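Local coordinates for putative lipase (PDB 3BZW), which is a putative GDSL-type lipase/acylhydrolase of the SGNH hydrolase superfamily, probably cleaving ester bonds in lipids such as lysophospholipids, at residues A[52-57]-A[252-256]; A[33-37]-A[240-244]; A[42-46]-A[234-239]. The contacts are given in a common frame with arbitrary orientation. Numbering follows the deposited sequence.

Contact 1: A[52-57]-A[252-256]; sequences FLKEWL and ARTLM
A cation-pi contact marks this helix pair: R253 CZ lies 4.7 Å from the centroid of the W56 six-membered ring, 9° off its normal, while R253 CD makes a CH-pi contact 4.0 Å from that centroid. W56 takes chi1 m with chi2 -32°; R253, chi1 t and chi2 p, curls its end onto the ring, and its NH2 bonds Y257 OH. Both segments are helical (W56 N to F52 O, 2.8 Å), their axes 10.1 Å apart and crossing at -51°. They belong to the first and last helices of the chain, 49-57 and 245-258, in the SGNH hydrolase fold with its five-stranded parallel sheet. The small A252 allows the closest backbone approach, F52 CA to A252 CA 6.3 Å; A252 CB lies 3.6 Å from F52 CB and 3.4 Å from W56 CZ3. L53 CD1 meets L255 CD2 at 3.9 Å. Selenomethionine M256, chi1 and chi2 t, sets CG 3.8 Å from L57 CD1 and SE 4.1 Å from W56 CE3, an oblique Met-aromatic contact.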
ATOM      1  N   PHE A  52      18.911  27.460 -32.715  1.00  8.29           N
ATOM      2  CA  PHE A  52      19.638  28.026 -31.585  1.00  7.27           C
ATOM      3  C   PHE A  52      20.884  27.192 -31.312  1.00  8.36           C
ATOM      4  O   PHE A  52      21.941  27.730 -30.981  1.00  7.96           O
ATOM      5  CB  PHE A  52      18.754  28.052 -30.339  1.00  5.89           C
ATOM      6  CG  PHE A  52      17.749  29.165 -30.334  1.00  4.95           C
ATOM      7  CD1 PHE A  52      18.153  30.480 -30.115  1.00  4.81           C
ATOM      8  CD2 PHE A  52      16.400  28.900 -30.544  1.00  4.12           C
ATOM      9  CE1 PHE A  52      17.226  31.525 -30.101  1.00  4.51           C
ATOM     10  CE2 PHE A  52      15.458  29.935 -30.533  1.00  4.30           C
ATOM     11  CZ  PHE A  52      15.873  31.250 -30.310  1.00  4.75           C
ATOM     12  N   LEU A  53      20.758  25.876 -31.450  1.00  6.84           N
ATOM     13  CA  LEU A  53      21.890  24.988 -31.220  1.00  7.67           C
ATOM     14  C   LEU A  53      22.945  25.199 -32.300  1.00  7.85           C
ATOM     15  O   LEU A  53      24.144  25.063 -32.047  1.00  6.83           O
ATOM     16  CB  LEU A  53      21.431  23.526 -31.202  1.00  8.03           C
ATOM     17  CG  LEU A  53      20.593  23.116 -29.986  1.00  6.93           C
ATOM     18  CD1 LEU A  53      20.143  21.670 -30.138  1.00  7.47           C
ATOM     19  CD2 LEU A  53      21.412  23.288 -28.713  1.00  7.71           C
ATOM     20  N   LYS A  54      22.494  25.535 -33.504  1.00  8.25           N
ATOM     21  CA  LYS A  54      23.410  25.794 -34.605  1.00 10.08           C
ATOM     22  C   LYS A  54      24.258  27.000 -34.216  1.00 11.44           C
ATOM     23  O   LYS A  54      25.478  27.012 -34.377  1.00 12.07           O
ATOM     24  CB  LYS A  54      22.626  26.113 -35.881  1.00 11.60           C
ATOM     25  CG  LYS A  54      23.504  26.289 -37.110  1.00 15.28           C
ATOM     26  CD  LYS A  54      22.703  26.738 -38.328  1.00 16.99           C
ATOM     27  CE  LYS A  54      22.307  28.202 -38.225  1.00 19.06           C
ATOM     28  NZ  LYS A  54      21.548  28.649 -39.428  1.00 21.92           N
ATOM     29  N   GLU A  55      23.580  28.009 -33.686  1.00 13.01           N
ATOM     30  CA  GLU A  55      24.184  29.263 -33.253  1.00 15.30           C
ATOM     31  C   GLU A  55      25.107  29.132 -32.040  1.00 14.44           C
ATOM     32  O   GLU A  55      26.229  29.640 -32.048  1.00 13.67           O
ATOM     33  CB  GLU A  55      23.062  30.255 -32.937  1.00 18.14           C
ATOM     34  CG  GLU A  55      23.475  31.549 -32.259  1.00 25.00           C
ATOM     35  CD  GLU A  55      22.262  32.348 -31.800  1.00 28.07           C
ATOM     36  OE1 GLU A  55      21.282  32.424 -32.572  1.00 31.39           O
ATOM     37  OE2 GLU A  55      22.285  32.898 -30.678  1.00 29.22           O
ATOM     38  N   TRP A  56      24.629  28.443 -31.009  1.00 11.71           N
ATOM     39  CA  TRP A  56      25.384  28.285 -29.770  1.00 10.40           C
ATOM     40  C   TRP A  56      26.496  27.246 -29.771  1.00 10.58           C
ATOM     41  O   TRP A  56      27.534  27.444 -29.139  1.00  8.71           O
ATOM     42  CB  TRP A  56      24.439  27.949 -28.609  1.00 10.33           C
ATOM     43  CG  TRP A  56      23.294  28.894 -28.409  1.00 10.25           C
ATOM     44  CD1 TRP A  56      23.278  30.240 -28.654  1.00 12.58           C
ATOM     45  CD2 TRP A  56      22.030  28.580 -27.813  1.00  9.63           C
ATOM     46  NE1 TRP A  56      22.083  30.785 -28.236  1.00 11.78           N
ATOM     47  CE2 TRP A  56      21.299  29.788 -27.717  1.00 11.72           C
ATOM     48  CE3 TRP A  56      21.444  27.396 -27.344  1.00 10.75           C
ATOM     49  CZ2 TRP A  56      20.013  29.845 -27.170  1.00  8.93           C
ATOM     50  CZ3 TRP A  56      20.162  27.453 -26.798  1.00 10.32           C
ATOM     51  CH2 TRP A  56      19.463  28.671 -26.717  1.00 10.00           C
ATOM     52  N   LEU A  57      26.277  26.133 -30.463  1.00  9.41           N
ATOM     53  CA  LEU A  57      27.264  25.060 -30.485  1.00  9.53           C
ATOM     54  C   LEU A  57      27.846  24.737 -31.854  1.00  8.67           C
ATOM     55  O   LEU A  57      28.644  23.807 -31.985  1.00 10.15           O
ATOM     56  CB  LEU A  57      26.651  23.793 -29.875  1.00  7.55           C
ATOM     57  CG  LEU A  57      26.218  23.927 -28.413  1.00 10.25           C
ATOM     58  CD1 LEU A  57      25.513  22.659 -27.951  1.00  9.90           C
ATOM     59  CD2 LEU A  57      27.440  24.196 -27.552  1.00  9.00           C
ATOM     60  N   ALA A 252      15.865  24.663 -26.429  1.00  5.73           N
ATOM     61  CA  ALA A 252      17.236  24.540 -26.919  1.00  5.86           C
ATOM     62  C   ALA A 252      18.255  24.657 -25.794  1.00  5.48           C
ATOM     63  O   ALA A 252      19.210  23.877 -25.719  1.00  6.55           O
ATOM     64  CB  ALA A 252      17.507  25.604 -27.987  1.00  5.81           C
ATOM     65  N   ARG A 253      18.053  25.626 -24.908  1.00  6.13           N
ATOM     66  CA  ARG A 253      18.982  25.812 -23.802  1.00  7.03           C
ATOM     67  C   ARG A 253      18.940  24.597 -22.873  1.00  6.49           C
ATOM     68  O   ARG A 253      19.961  24.189 -22.311  1.00  5.15           O
ATOM     69  CB  ARG A 253      18.634  27.080 -23.023  1.00  9.04           C
ATOM     70  CG  ARG A 253      19.819  27.659 -22.283  1.00 13.75           C
ATOM     71  CD  ARG A 253      20.796  28.298 -23.251  1.00 15.00           C
ATOM     72  NE  ARG A 253      22.121  28.425 -22.656  1.00 18.88           N
ATOM     73  CZ  ARG A 253      23.160  28.992 -23.260  1.00 20.47           C
ATOM     74  NH1 ARG A 253      23.027  29.496 -24.483  1.00 18.40           N
ATOM     75  NH2 ARG A 253      24.335  29.045 -22.645  1.00 19.06           N
ATOM     76  N   THR A 254      17.752  24.025 -22.712  1.00  5.54           N
ATOM     77  CA  THR A 254      17.588  22.846 -21.865  1.00  5.50           C
ATOM     78  C   THR A 254      18.359  21.705 -22.514  1.00  5.53           C
ATOM     79  O   THR A 254      19.151  21.018 -21.872  1.00  6.46           O
ATOM     80  CB  THR A 254      16.100  22.445 -21.756  1.00  6.03           C
ATOM     81  OG1 THR A 254      15.378  23.480 -21.078  1.00  5.28           O
ATOM     82  CG2 THR A 254      15.942  21.136 -20.989  1.00  5.50           C
ATOM     83  N   LEU A 255      18.124  21.530 -23.805  1.00  5.94           N
ATOM     84  CA  LEU A 255      18.767  20.480 -24.583  1.00  7.15           C
ATOM     85  C   LEU A 255      20.287  20.616 -24.527  1.00  6.55           C
ATOM     86  O   LEU A 255      21.009  19.624 -24.409  1.00  7.29           O
ATOM     87  CB  LEU A 255      18.267  20.566 -26.028  1.00  8.02           C
ATOM     88  CG  LEU A 255      18.354  19.350 -26.943  1.00 10.32           C
ATOM     89  CD1 LEU A 255      17.882  18.099 -26.215  1.00  8.95           C
ATOM     90  CD2 LEU A 255      17.497  19.616 -28.181  1.00  9.61           C
HETATM   91  N   MSE A 256      20.772  21.851 -24.599  1.00  7.17           N
HETATM   92  CA  MSE A 256      22.204  22.095 -24.562  1.00  9.22           C
HETATM   93  C   MSE A 256      22.873  21.464 -23.346  1.00  8.80           C
HETATM   94  O   MSE A 256      23.893  20.790 -23.471  1.00  7.62           O
HETATM   95  CB  MSE A 256      22.494  23.595 -24.575  1.00 12.64           C
HETATM   96  CG  MSE A 256      23.973  23.918 -24.665  1.00 18.64           C
HETATM   97 SE   MSE A 256      24.306  25.822 -24.830  1.00 29.06          SE
HETATM   98  CE  MSE A 256      25.656  25.996 -23.470  1.00 26.59           C
TER

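Contact 2: A[33-37]-A[240-244]; sequences GDSIT and RLHPD. With ACT (acetate ion), chain G.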
ATOM      1  N   GLY A  33      11.103  14.449 -36.414  1.00  4.06           N
ATOM      2  CA  GLY A  33       9.936  14.801 -35.620  1.00  4.42           C
ATOM      3  C   GLY A  33       8.713  15.345 -36.343  1.00  4.86           C
ATOM      4  O   GLY A  33       8.399  14.941 -37.467  1.00  4.26           O
ATOM      5  N   ASP A  34       8.017  16.269 -35.684  1.00  4.39           N
ATOM      6  CA  ASP A  34       6.803  16.864 -36.232  1.00  5.43           C
ATOM      7  C   ASP A  34       6.890  18.378 -36.422  1.00  4.86           C
ATOM      8  O   ASP A  34       7.965  18.922 -36.663  1.00  5.46           O
ATOM      9  CB  ASP A  34       5.596  16.515 -35.344  1.00  6.49           C
ATOM     10  CG  ASP A  34       5.843  16.805 -33.869  1.00  6.47           C
ATOM     11  OD1 ASP A  34       6.463  17.842 -33.554  1.00  8.18           O
ATOM     12  OD2 ASP A  34       5.409  15.997 -33.021  1.00  8.20           O
ATOM     13  N   SER A  35       5.752  19.060 -36.314  1.00  5.79           N
ATOM     14  CA  SER A  35       5.717  20.508 -36.516  1.00  6.92           C
ATOM     15  C   SER A  35       6.596  21.311 -35.563  1.00  6.97           C
ATOM     16  O   SER A  35       7.093  22.381 -35.922  1.00  7.32           O
ATOM     17  CB  SER A  35       4.276  21.018 -36.433  1.00  9.96           C
ATOM     18  OG  SER A  35       4.220  22.418 -36.623  1.00 18.96           O
ATOM     19  N   ILE A  36       6.791  20.807 -34.352  1.00  6.94           N
ATOM     20  CA  ILE A  36       7.610  21.525 -33.383  1.00  6.73           C
ATOM     21  C   ILE A  36       9.073  21.545 -33.834  1.00  6.09           C
ATOM     22  O   ILE A  36       9.876  22.345 -33.351  1.00  6.51           O
ATOM     23  CB  ILE A  36       7.441  20.906 -31.971  1.00  7.41           C
ATOM     24  CG1 ILE A  36       5.987  21.108 -31.516  1.00  8.67           C
ATOM     25  CG2 ILE A  36       8.400  21.559 -30.979  1.00  8.26           C
ATOM     26  CD1 ILE A  36       5.688  20.662 -30.097  1.00 10.43           C
ATOM     27  N   THR A  37       9.398  20.682 -34.791  1.00  4.84           N
ATOM     28  CA  THR A  37      10.746  20.597 -35.346  1.00  5.79           C
ATOM     29  C   THR A  37      10.774  21.161 -36.780  1.00  7.06           C
ATOM     30  O   THR A  37      11.798  21.674 -37.239  1.00  8.85           O
ATOM     31  CB  THR A  37      11.235  19.125 -35.350  1.00  6.10           C
ATOM     32  OG1 THR A  37      11.509  18.713 -34.001  1.00  5.47           O
ATOM     33  CG2 THR A  37      12.490  18.968 -36.193  1.00  5.45           C
ATOM     34  N   ARG A 240      -2.066  26.508 -28.086  1.00  5.30           N
ATOM     35  CA  ARG A 240      -1.325  26.285 -26.853  1.00  5.47           C
ATOM     36  C   ARG A 240      -0.607  24.944 -26.980  1.00  4.18           C
ATOM     37  O   ARG A 240      -0.324  24.277 -25.982  1.00  3.38           O
ATOM     38  CB  ARG A 240      -2.280  26.274 -25.655  1.00  3.69           C
ATOM     39  CG  ARG A 240      -3.095  27.550 -25.524  1.00  5.59           C
ATOM     40  CD  ARG A 240      -3.935  27.563 -24.258  1.00  7.88           C
ATOM     41  NE  ARG A 240      -4.872  28.684 -24.262  1.00  9.39           N
ATOM     42  CZ  ARG A 240      -5.724  28.951 -23.281  1.00 14.45           C
ATOM     43  NH1 ARG A 240      -5.760  28.178 -22.202  1.00 13.18           N
ATOM     44  NH2 ARG A 240      -6.546  29.990 -23.382  1.00 15.00           N
ATOM     45  N   LEU A 241      -0.326  24.566 -28.227  1.00  3.78           N
ATOM     46  CA  LEU A 241       0.363  23.314 -28.546  1.00  4.04           C
ATOM     47  C   LEU A 241       1.785  23.582 -29.038  1.00  5.49           C
ATOM     48  O   LEU A 241       2.746  23.000 -28.538  1.00  7.14           O
ATOM     49  CB  LEU A 241      -0.411  22.542 -29.627  1.00  3.32           C
ATOM     50  CG  LEU A 241       0.298  21.386 -30.351  1.00  2.77           C
ATOM     51  CD1 LEU A 241       0.615  20.263 -29.362  1.00  2.99           C
ATOM     52  CD2 LEU A 241      -0.588  20.864 -31.479  1.00  2.66           C
ATOM     53  N   HIS A 242       1.917  24.472 -30.015  1.00  4.47           N
ATOM     54  CA  HIS A 242       3.232  24.788 -30.560  1.00  6.80           C
ATOM     55  C   HIS A 242       3.950  25.908 -29.814  1.00  5.80           C
ATOM     56  O   HIS A 242       3.406  26.997 -29.620  1.00  6.19           O
ATOM     57  CB  HIS A 242       3.121  25.165 -32.040  1.00  6.83           C
ATOM     58  CG  HIS A 242       2.417  24.140 -32.875  1.00  8.66           C
ATOM     59  ND1 HIS A 242       1.181  24.363 -33.441  1.00 10.52           N
ATOM     60  CD2 HIS A 242       2.787  22.895 -33.256  1.00  9.99           C
ATOM     61  CE1 HIS A 242       0.822  23.302 -34.141  1.00 10.78           C
ATOM     62  NE2 HIS A 242       1.779  22.397 -34.046  1.00 10.67           N
ATOM     63  N   PRO A 243       5.189  25.646 -29.377  1.00  5.75           N
ATOM     64  CA  PRO A 243       5.966  26.655 -28.658  1.00  6.13           C
ATOM     65  C   PRO A 243       6.299  27.831 -29.582  1.00  6.53           C
ATOM     66  O   PRO A 243       6.414  27.658 -30.804  1.00  6.43           O
ATOM     67  CB  PRO A 243       7.228  25.893 -28.258  1.00  6.79           C
ATOM     68  CG  PRO A 243       6.746  24.480 -28.120  1.00  6.42           C
ATOM     69  CD  PRO A 243       5.856  24.333 -29.324  1.00  5.91           C
ATOM     70  N   ASP A 244       6.430  29.025 -29.012  1.00  5.25           N
ATOM     71  CA  ASP A 244       6.816  30.171 -29.823  1.00  5.57           C
ATOM     72  C   ASP A 244       8.335  30.219 -29.727  1.00  5.47           C
ATOM     73  O   ASP A 244       8.944  29.320 -29.141  1.00  5.32           O
ATOM     74  CB  ASP A 244       6.194  31.480 -29.312  1.00  4.44           C
ATOM     75  CG  ASP A 244       6.446  31.731 -27.838  1.00  3.47           C
ATOM     76  OD1 ASP A 244       7.359  31.114 -27.246  1.00  4.39           O
ATOM     77  OD2 ASP A 244       5.722  32.580 -27.265  1.00  4.30           O
TER
HETATM   78  C   ACT G 301       2.356  18.940 -34.827  1.00  9.06           C
HETATM   79  O   ACT G 301       1.462  19.735 -35.055  1.00  9.73           O
HETATM   80  OXT ACT G 301       2.842  18.296 -35.741  1.00  8.64           O
HETATM   81  CH3 ACT G 301       2.872  18.764 -33.422  1.00  7.95           C
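Segment 33-37 folds into a tight turn: T37 N bonds D34 O at 2.9 Å, and D34 OD1 accepts from I36 N at 3.1 Å as an Asx turn. Segment 240-244 rounds a corner at 240-242 and runs extended through P243, with H242 CA 6.1 Å from I36 CA. An acetate ion, probably from the crystallisation liquor, spans the gap, its OXT taking S35 N at 3.1 Å and its O taking H242 NE2 at 2.9 Å; G68 N and N99 ND2 also bind it. This matches the active site of SGNH hydrolases, where S35 N, G68 N and N99 ND2 would form the oxyanion hole. S35, the serine of the GDS motif and probable nucleophile, has its OG 3.5 Å from H242 NE2; D239 OD2 holds H242 ND1, consistent with a catalytic triad. I36 CD1 also packs on P243 CD at 3.8 Å. The turn follows strand 28-33, I36 touches F95 of strand 91-95, and D244 N-caps helix 245-258, whose M251 meets I36 and P243.

Contact 3: A[42-46]-A[234-239]; sequences YGDNI and YDAGYD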
ATOM      1  N   TYR A  42       4.719  27.979 -38.732  1.00  7.41           N
ATOM      2  CA  TYR A  42       4.471  29.421 -38.659  1.00  7.38           C
ATOM      3  C   TYR A  42       5.580  30.193 -39.378  1.00  7.88           C
ATOM      4  O   TYR A  42       5.860  31.354 -39.071  1.00  8.35           O
ATOM      5  CB  TYR A  42       4.345  29.873 -37.201  1.00  7.64           C
ATOM      6  CG  TYR A  42       3.029  29.466 -36.567  1.00  7.10           C
ATOM      7  CD1 TYR A  42       1.824  30.044 -36.975  1.00  8.41           C
ATOM      8  CD2 TYR A  42       2.984  28.478 -35.586  1.00  9.81           C
ATOM      9  CE1 TYR A  42       0.603  29.643 -36.419  1.00  9.22           C
ATOM     10  CE2 TYR A  42       1.772  28.069 -35.025  1.00  9.05           C
ATOM     11  CZ  TYR A  42       0.587  28.652 -35.443  1.00 11.26           C
ATOM     12  OH  TYR A  42      -0.607  28.239 -34.891  1.00  9.78           O
ATOM     13  N   GLY A  43       6.200  29.527 -40.350  1.00  8.07           N
ATOM     14  CA  GLY A  43       7.264  30.136 -41.126  1.00  8.68           C
ATOM     15  C   GLY A  43       8.380  30.741 -40.299  1.00  9.17           C
ATOM     16  O   GLY A  43       8.909  30.106 -39.387  1.00  8.43           O
ATOM     17  N   ASP A  44       8.734  31.979 -40.621  1.00  8.55           N
ATOM     18  CA  ASP A  44       9.796  32.676 -39.913  1.00 10.65           C
ATOM     19  C   ASP A  44       9.336  33.326 -38.616  1.00  8.81           C
ATOM     20  O   ASP A  44      10.100  34.049 -37.979  1.00  8.22           O
ATOM     21  CB  ASP A  44      10.426  33.740 -40.813  1.00 15.35           C
ATOM     22  CG  ASP A  44      11.034  33.151 -42.071  1.00 18.99           C
ATOM     23  OD1 ASP A  44      11.698  32.096 -41.975  1.00 21.22           O
ATOM     24  OD2 ASP A  44      10.854  33.749 -43.153  1.00 22.92           O
ATOM     25  N   ASN A  45       8.089  33.081 -38.223  1.00  7.51           N
ATOM     26  CA  ASN A  45       7.583  33.654 -36.982  1.00  6.99           C
ATOM     27  C   ASN A  45       8.161  32.923 -35.775  1.00  7.18           C
ATOM     28  O   ASN A  45       8.110  33.424 -34.650  1.00  6.63           O
ATOM     29  CB  ASN A  45       6.057  33.589 -36.939  1.00  6.66           C
ATOM     30  CG  ASN A  45       5.415  34.531 -37.928  1.00  7.44           C
ATOM     31  OD1 ASN A  45       4.907  34.111 -38.971  1.00  8.99           O
ATOM     32  ND2 ASN A  45       5.448  35.819 -37.615  1.00  5.29           N
ATOM     33  N   ILE A  46       8.708  31.738 -36.021  1.00  5.51           N
ATOM     34  CA  ILE A  46       9.300  30.931 -34.962  1.00  5.88           C
ATOM     35  C   ILE A  46      10.714  30.473 -35.306  1.00  7.09           C
ATOM     36  O   ILE A  46      10.950  29.911 -36.375  1.00  6.96           O
ATOM     37  CB  ILE A  46       8.456  29.660 -34.679  1.00  5.56           C
ATOM     38  CG1 ILE A  46       7.063  30.051 -34.178  1.00  5.13           C
ATOM     39  CG2 ILE A  46       9.167  28.778 -33.650  1.00  5.79           C
ATOM     40  CD1 ILE A  46       6.144  28.867 -33.951  1.00  3.31           C
ATOM     41  N   TYR A 234       2.809  29.741 -28.966  1.00  6.49           N
ATOM     42  CA  TYR A 234       2.421  30.677 -30.021  1.00  6.69           C
ATOM     43  C   TYR A 234       1.175  31.553 -29.945  1.00  7.22           C
ATOM     44  O   TYR A 234       1.257  32.761 -30.174  1.00  6.03           O
ATOM     45  CB  TYR A 234       2.396  29.957 -31.372  1.00  7.76           C
ATOM     46  CG  TYR A 234       2.596  30.909 -32.529  1.00  7.52           C
ATOM     47  CD1 TYR A 234       3.857  31.442 -32.801  1.00  8.13           C
ATOM     48  CD2 TYR A 234       1.519  31.325 -33.313  1.00 10.25           C
ATOM     49  CE1 TYR A 234       4.043  32.371 -33.823  1.00  7.96           C
ATOM     50  CE2 TYR A 234       1.695  32.256 -34.342  1.00  9.28           C
ATOM     51  CZ  TYR A 234       2.959  32.773 -34.588  1.00  9.51           C
ATOM     52  OH  TYR A 234       3.138  33.696 -35.595  1.00  9.56           O
ATOM     53  N   ASP A 235       0.022  30.970 -29.644  1.00  7.25           N
ATOM     54  CA  ASP A 235      -1.207  31.756 -29.634  1.00  7.96           C
ATOM     55  C   ASP A 235      -2.093  31.448 -28.432  1.00  7.46           C
ATOM     56  O   ASP A 235      -2.732  30.401 -28.368  1.00  6.89           O
ATOM     57  CB  ASP A 235      -1.966  31.489 -30.941  1.00  7.10           C
ATOM     58  CG  ASP A 235      -3.065  32.507 -31.211  1.00  8.10           C
ATOM     59  OD1 ASP A 235      -3.912  32.730 -30.324  1.00  8.57           O
ATOM     60  OD2 ASP A 235      -3.087  33.071 -32.323  1.00  8.48           O
ATOM     61  N   ALA A 236      -2.125  32.377 -27.482  1.00  8.44           N
ATOM     62  CA  ALA A 236      -2.918  32.214 -26.270  1.00  7.89           C
ATOM     63  C   ALA A 236      -4.367  31.807 -26.537  1.00  8.79           C
ATOM     64  O   ALA A 236      -4.961  31.054 -25.763  1.00 10.74           O
ATOM     65  CB  ALA A 236      -2.886  33.503 -25.455  1.00  9.67           C
ATOM     66  N   GLY A 237      -4.939  32.283 -27.634  1.00  8.49           N
ATOM     67  CA  GLY A 237      -6.323  31.943 -27.909  1.00  9.26           C
ATOM     68  C   GLY A 237      -6.596  30.745 -28.797  1.00 10.01           C
ATOM     69  O   GLY A 237      -7.639  30.100 -28.658  1.00  8.77           O
ATOM     70  N   TYR A 238      -5.663  30.422 -29.690  1.00  7.49           N
ATOM     71  CA  TYR A 238      -5.879  29.325 -30.626  1.00  7.78           C
ATOM     72  C   TYR A 238      -4.803  28.245 -30.712  1.00  7.29           C
ATOM     73  O   TYR A 238      -5.034  27.194 -31.317  1.00  7.30           O
ATOM     74  CB  TYR A 238      -6.092  29.908 -32.027  1.00  9.34           C
ATOM     75  CG  TYR A 238      -7.197  30.941 -32.093  1.00 11.50           C
ATOM     76  CD1 TYR A 238      -8.516  30.573 -32.368  1.00 15.01           C
ATOM     77  CD2 TYR A 238      -6.928  32.287 -31.846  1.00 13.37           C
ATOM     78  CE1 TYR A 238      -9.544  31.534 -32.396  1.00 16.45           C
ATOM     79  CE2 TYR A 238      -7.939  33.245 -31.869  1.00 15.36           C
ATOM     80  CZ  TYR A 238      -9.242  32.865 -32.145  1.00 16.33           C
ATOM     81  OH  TYR A 238     -10.232  33.826 -32.171  1.00 18.63           O
ATOM     82  N   ASP A 239      -3.632  28.491 -30.138  1.00  5.63           N
ATOM     83  CA  ASP A 239      -2.563  27.505 -30.229  1.00  6.59           C
ATOM     84  C   ASP A 239      -1.695  27.417 -28.982  1.00  5.44           C
ATOM     85  O   ASP A 239      -0.713  28.150 -28.841  1.00  4.43           O
ATOM     86  CB  ASP A 239      -1.676  27.808 -31.442  1.00  6.29           C
ATOM     87  CG  ASP A 239      -0.733  26.662 -31.773  1.00  7.50           C
ATOM     88  OD1 ASP A 239      -0.583  25.752 -30.929  1.00  4.76           O
ATOM     89  OD2 ASP A 239      -0.139  26.675 -32.873  1.00  6.65           O
TER
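This is an aromatic stack backed by a short hydrogen bond, joining two loops beside the probable active site. The rings of Y42 and Y234 lie face to face, centroids 3.8 Å apart and planes at 16°, with Y42 CD1 3.4 Å from Y234 CE2. At the far end of its ring, Y42 OH donates to D239 OD2 at 2.6 Å. The same carboxylate oxygen bonds H242 ND1, so Y42 is a second partner of the aspartate of the DxxH motif, which in SGNH hydrolases orients the catalytic histidine. I46 CD1 packs 3.6 Å from Y234 CD1, and N45 CB lies 3.2 Å from Y234 OH. Segment 234-239 is braced internally: D235 and D239 exchange backbone bonds (D235 N to D239 O 3.0 Å, D239 N to D235 O 2.8 Å) around a classic beta bulge, and D235 OD1 takes G237 N at 2.9 Å as an Asx turn. The two loops lead into helices 49-57 and 245-258, and F176 touches both Y42 and D239.

Overall arrangement
All three contacts join the same two regions of the chain: contacts 2 and 3 pair the loop after strand 28-33 with the loop before helix 245-258, and contact 1 pairs the helices that follow those loops. Contact 2, centred about 12 Å from the chain centre, is buried and polar around its ligand; contact 1, about 17 Å out, is also buried but largely apolar; contact 3, about 22 Å out, is partly exposed and aromatic. Contacts 2 and 3 have centres about 9 Å apart and touch, H242 O lying 2.9 Å from Y234 N, a probable hydrogen bond. Contact 1 touches neither, its nearest atoms being about 7 Å from each.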